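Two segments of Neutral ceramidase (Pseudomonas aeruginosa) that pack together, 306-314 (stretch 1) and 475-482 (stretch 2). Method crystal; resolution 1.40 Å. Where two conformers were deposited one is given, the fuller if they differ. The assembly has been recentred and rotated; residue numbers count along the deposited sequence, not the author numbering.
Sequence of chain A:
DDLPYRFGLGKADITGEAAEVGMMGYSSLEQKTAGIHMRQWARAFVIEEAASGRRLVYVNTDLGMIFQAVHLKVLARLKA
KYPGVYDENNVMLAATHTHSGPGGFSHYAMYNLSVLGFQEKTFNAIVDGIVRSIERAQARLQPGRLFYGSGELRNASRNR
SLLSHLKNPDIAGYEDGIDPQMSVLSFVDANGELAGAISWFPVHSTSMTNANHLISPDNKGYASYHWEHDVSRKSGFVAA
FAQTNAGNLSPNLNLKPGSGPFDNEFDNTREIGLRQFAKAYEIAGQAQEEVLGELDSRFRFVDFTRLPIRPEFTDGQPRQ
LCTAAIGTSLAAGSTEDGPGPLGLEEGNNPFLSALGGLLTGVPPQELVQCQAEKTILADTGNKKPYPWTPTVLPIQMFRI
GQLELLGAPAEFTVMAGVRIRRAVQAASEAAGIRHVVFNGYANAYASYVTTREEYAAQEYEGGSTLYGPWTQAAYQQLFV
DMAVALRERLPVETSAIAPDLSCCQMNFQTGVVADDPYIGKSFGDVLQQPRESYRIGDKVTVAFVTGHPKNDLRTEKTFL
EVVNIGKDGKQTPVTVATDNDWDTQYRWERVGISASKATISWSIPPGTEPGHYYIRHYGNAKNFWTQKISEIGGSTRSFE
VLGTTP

Stretch 1 (306-314) RLPIRPEFT
Stretch 2 (475-482) YQQLFVDM

The contact is anchored by a bidentate salt bridge between Arg310 of stretch 1 and Asp481 of stretch 2. Arg310 NH1 donates to Asp481 OD2 (2.9 Å) and Arg310 NH2 to Asp481 OD1 (2.8 Å), so the carboxylate meets the edge of the guanidinium near its plane. Within stretch 1, Arg310 NE donates a hydrogen bond to Glu312 OE2 at 2.8 Å, a second salt bridge that leaves the planar group held by two acids. Arg310 has chi1 to chi3 m, t, m and chi4 -85°; Asp481 is m with chi2 -6°, and Glu312 p, t with chi3 -51°.

Residues 475-482 lie inside a longer helix (phi -59 to -68, psi -38 to -47), with i+4 to i hydrogen bonds such as Asp481 N to Gln477 O, 2.9 Å. One turn before Asp481, buried Gln477 extends (t, t, chi3 109°) from a sideways CA-to-CB bond, its polar end facing the backbone of stretch 1. Its amide is probably turned over in the model: Gln477 OE1 lies 3.1 Å from Pro308 O and Gln477 NE2 2.7 Å from Arg310 N, and with the group reversed both pairs may be hydrogen bonds. Gln477 CD also lies over one face of the Arg310 guanidinium.

Stretch 1 is extended from Pro308 through Ile309 to Arg310 (phi/psi -72/138, -117/127, -72/146). It then turns through Pro311 (-54/-29) and Glu312 (-56/-21), where Phe313 N donates a hydrogen bond to Arg310 O at 3.0 Å. Phe313 CA lies 6.6 Å from Gln477 CA, the nearest CA pair across the stretches. The flat Phe313 ring (m, chi2 101°) presents a face to Gln477, whose CA sits 3.7 Å from the ring centroid in a CH-pi contact. Phe313 CE2 packs 4.2 Å from Val480 CG2 (chi1 t). Branched, apolar Leu307 (t, p) meets Leu478 (m, t), Leu307 CD2 to Leu478 CD1 at 4.1 Å. The interface buries 418 Å², with Gln477 and Phe313 contributing most.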

# COMPACT_ATOMS: atom_id res chain seq x y z
N ARG A 306 -9.36 -23.65 14.01
CA ARG A 306 -8.87 -24.58 15.05
C ARG A 306 -7.40 -24.98 14.93
O ARG A 306 -7.00 -26.12 15.16
CB ARG A 306 -9.83 -25.77 15.30
CG ARG A 306 -10.33 -26.53 14.09
CD ARG A 306 -11.61 -27.28 14.44
NE ARG A 306 -12.39 -27.65 13.25
CZ ARG A 306 -13.44 -26.96 12.80
NH1 ARG A 306 -14.08 -27.37 11.71
NH2 ARG A 306 -13.87 -25.86 13.42
N LEU A 307 -6.57 -23.99 14.59
CA LEU A 307 -5.14 -24.21 14.52
C LEU A 307 -4.55 -24.47 15.90
O LEU A 307 -4.62 -23.62 16.78
CB LEU A 307 -4.45 -23.00 13.89
CG LEU A 307 -2.93 -23.10 13.69
CD1 LEU A 307 -2.57 -24.17 12.68
CD2 LEU A 307 -2.40 -21.73 13.23
N PRO A 308 -3.92 -25.65 16.09
CA PRO A 308 -3.29 -25.94 17.37
C PRO A 308 -2.01 -25.13 17.57
O PRO A 308 -1.22 -24.97 16.63
CB PRO A 308 -2.92 -27.43 17.25
CG PRO A 308 -3.74 -27.95 16.12
CD PRO A 308 -3.79 -26.79 15.16
N ILE A 309 -1.83 -24.61 18.77
CA ILE A 309 -0.63 -23.88 19.12
C ILE A 309 0.12 -24.60 20.24
O ILE A 309 -0.46 -24.90 21.30
CB ILE A 309 -0.93 -22.43 19.58
CG1 ILE A 309 -1.93 -21.78 18.62
CG2 ILE A 309 0.38 -21.64 19.64
CD1 ILE A 309 -2.62 -20.58 19.14
N ARG A 310 1.40 -24.86 20.00
CA ARG A 310 2.21 -25.61 20.96
C ARG A 310 2.51 -24.77 22.21
O ARG A 310 2.64 -23.54 22.12
CB ARG A 310 3.50 -26.11 20.30
CG ARG A 310 3.25 -27.00 19.08
CD ARG A 310 4.49 -27.76 18.66
NE ARG A 310 5.62 -26.88 18.32
CZ ARG A 310 5.81 -26.32 17.13
NH1 ARG A 310 4.94 -26.52 16.14
NH2 ARG A 310 6.87 -25.56 16.94
N PRO A 311 2.59 -25.42 23.39
CA PRO A 311 2.82 -24.68 24.64
C PRO A 311 4.04 -23.76 24.68
O PRO A 311 4.01 -22.76 25.41
CB PRO A 311 2.95 -25.79 25.71
CG PRO A 311 3.04 -27.08 24.99
CD PRO A 311 2.41 -26.86 23.64
N GLU A 312 5.10 -24.07 23.92
CA GLU A 312 6.28 -23.21 23.86
C GLU A 312 5.97 -21.77 23.45
O GLU A 312 6.75 -20.86 23.75
CB GLU A 312 7.37 -23.82 22.96
CG GLU A 312 6.87 -24.33 21.62
CD GLU A 312 7.75 -25.41 21.01
OE1 GLU A 312 8.98 -25.19 20.90
OE2 GLU A 312 7.22 -26.47 20.61
N PHE A 313 4.83 -21.55 22.79
CA PHE A 313 4.46 -20.22 22.29
C PHE A 313 3.36 -19.51 23.08
O PHE A 313 3.10 -18.33 22.88
CB PHE A 313 4.07 -20.31 20.81
CG PHE A 313 5.15 -20.90 19.95
CD1 PHE A 313 5.09 -22.24 19.55
CD2 PHE A 313 6.23 -20.12 19.56
CE1 PHE A 313 6.11 -22.79 18.77
CE2 PHE A 313 7.26 -20.67 18.78
CZ PHE A 313 7.20 -22.01 18.38
N THR A 314 2.73 -20.24 24.00
CA THR A 314 1.60 -19.69 24.75
C THR A 314 1.99 -19.38 26.20
O THR A 314 3.11 -18.93 26.47
CB THR A 314 0.43 -20.67 24.71
OG1 THR A 314 0.81 -21.86 25.42
CG2 THR A 314 0.09 -21.05 23.28
N TYR A 475 1.11 -17.01 14.94
CA TYR A 475 2.03 -16.50 13.91
C TYR A 475 3.48 -16.78 14.28
O TYR A 475 4.29 -17.11 13.42
CB TYR A 475 1.83 -15.01 13.70
CG TYR A 475 0.68 -14.65 12.80
CD1 TYR A 475 0.77 -14.83 11.42
CD2 TYR A 475 -0.49 -14.09 13.33
CE1 TYR A 475 -0.28 -14.47 10.58
CE2 TYR A 475 -1.53 -13.70 12.51
CZ TYR A 475 -1.42 -13.90 11.12
OH TYR A 475 -2.43 -13.51 10.26
N GLN A 476 3.83 -16.68 15.57
CA GLN A 476 5.20 -16.93 15.95
C GLN A 476 5.57 -18.40 15.67
O GLN A 476 6.63 -18.68 15.10
CB GLN A 476 5.43 -16.59 17.43
CG GLN A 476 6.88 -16.55 17.84
CD GLN A 476 7.10 -15.74 19.09
OE1 GLN A 476 6.58 -14.63 19.23
NE2 GLN A 476 7.90 -16.29 20.02
N GLN A 477 4.67 -19.31 16.03
CA GLN A 477 4.89 -20.73 15.75
C GLN A 477 5.06 -20.99 14.26
O GLN A 477 5.97 -21.72 13.85
CB GLN A 477 3.69 -21.53 16.22
CG GLN A 477 3.74 -23.00 15.86
CD GLN A 477 2.59 -23.74 16.46
OE1 GLN A 477 1.66 -24.16 15.76
NE2 GLN A 477 2.61 -23.85 17.78
N LEU A 478 4.18 -20.39 13.46
CA LEU A 478 4.20 -20.60 12.01
C LEU A 478 5.51 -20.12 11.38
O LEU A 478 6.12 -20.82 10.54
CB LEU A 478 3.01 -19.91 11.36
CG LEU A 478 1.64 -20.52 11.71
CD1 LEU A 478 0.51 -19.64 11.20
CD2 LEU A 478 1.49 -21.94 11.21
N PHE A 479 5.94 -18.92 11.76
CA PHE A 479 7.21 -18.39 11.27
C PHE A 479 8.43 -19.14 11.79
O PHE A 479 9.41 -19.33 11.05
CB PHE A 479 7.30 -16.89 11.52
CG PHE A 479 6.54 -16.06 10.51
CD1 PHE A 479 7.00 -15.99 9.19
CD2 PHE A 479 5.38 -15.36 10.85
CE1 PHE A 479 6.32 -15.24 8.23
CE2 PHE A 479 4.70 -14.58 9.85
CZ PHE A 479 5.19 -14.55 8.54
N VAL A 480 8.41 -19.55 13.06
CA VAL A 480 9.56 -20.32 13.57
C VAL A 480 9.66 -21.66 12.84
O VAL A 480 10.76 -22.05 12.39
CB VAL A 480 9.49 -20.50 15.10
CG1 VAL A 480 10.45 -21.62 15.56
CG2 VAL A 480 9.84 -19.18 15.75
N ASP A 481 8.52 -22.33 12.67
CA ASP A 481 8.53 -23.62 11.98
C ASP A 481 9.05 -23.47 10.54
O ASP A 481 9.83 -24.30 10.05
CB ASP A 481 7.14 -24.29 12.04
CG ASP A 481 6.79 -24.83 13.44
OD1 ASP A 481 7.66 -24.79 14.34
OD2 ASP A 481 5.64 -25.30 13.63
N MET A 482 8.67 -22.38 9.87
CA MET A 482 9.13 -22.12 8.50
C MET A 482 10.64 -21.85 8.50
O MET A 482 11.35 -22.35 7.64
CB MET A 482 8.37 -20.94 7.89
CG MET A 482 8.81 -20.68 6.45
SD MET A 482 7.61 -19.60 5.62
CE MET A 482 6.27 -20.77 5.33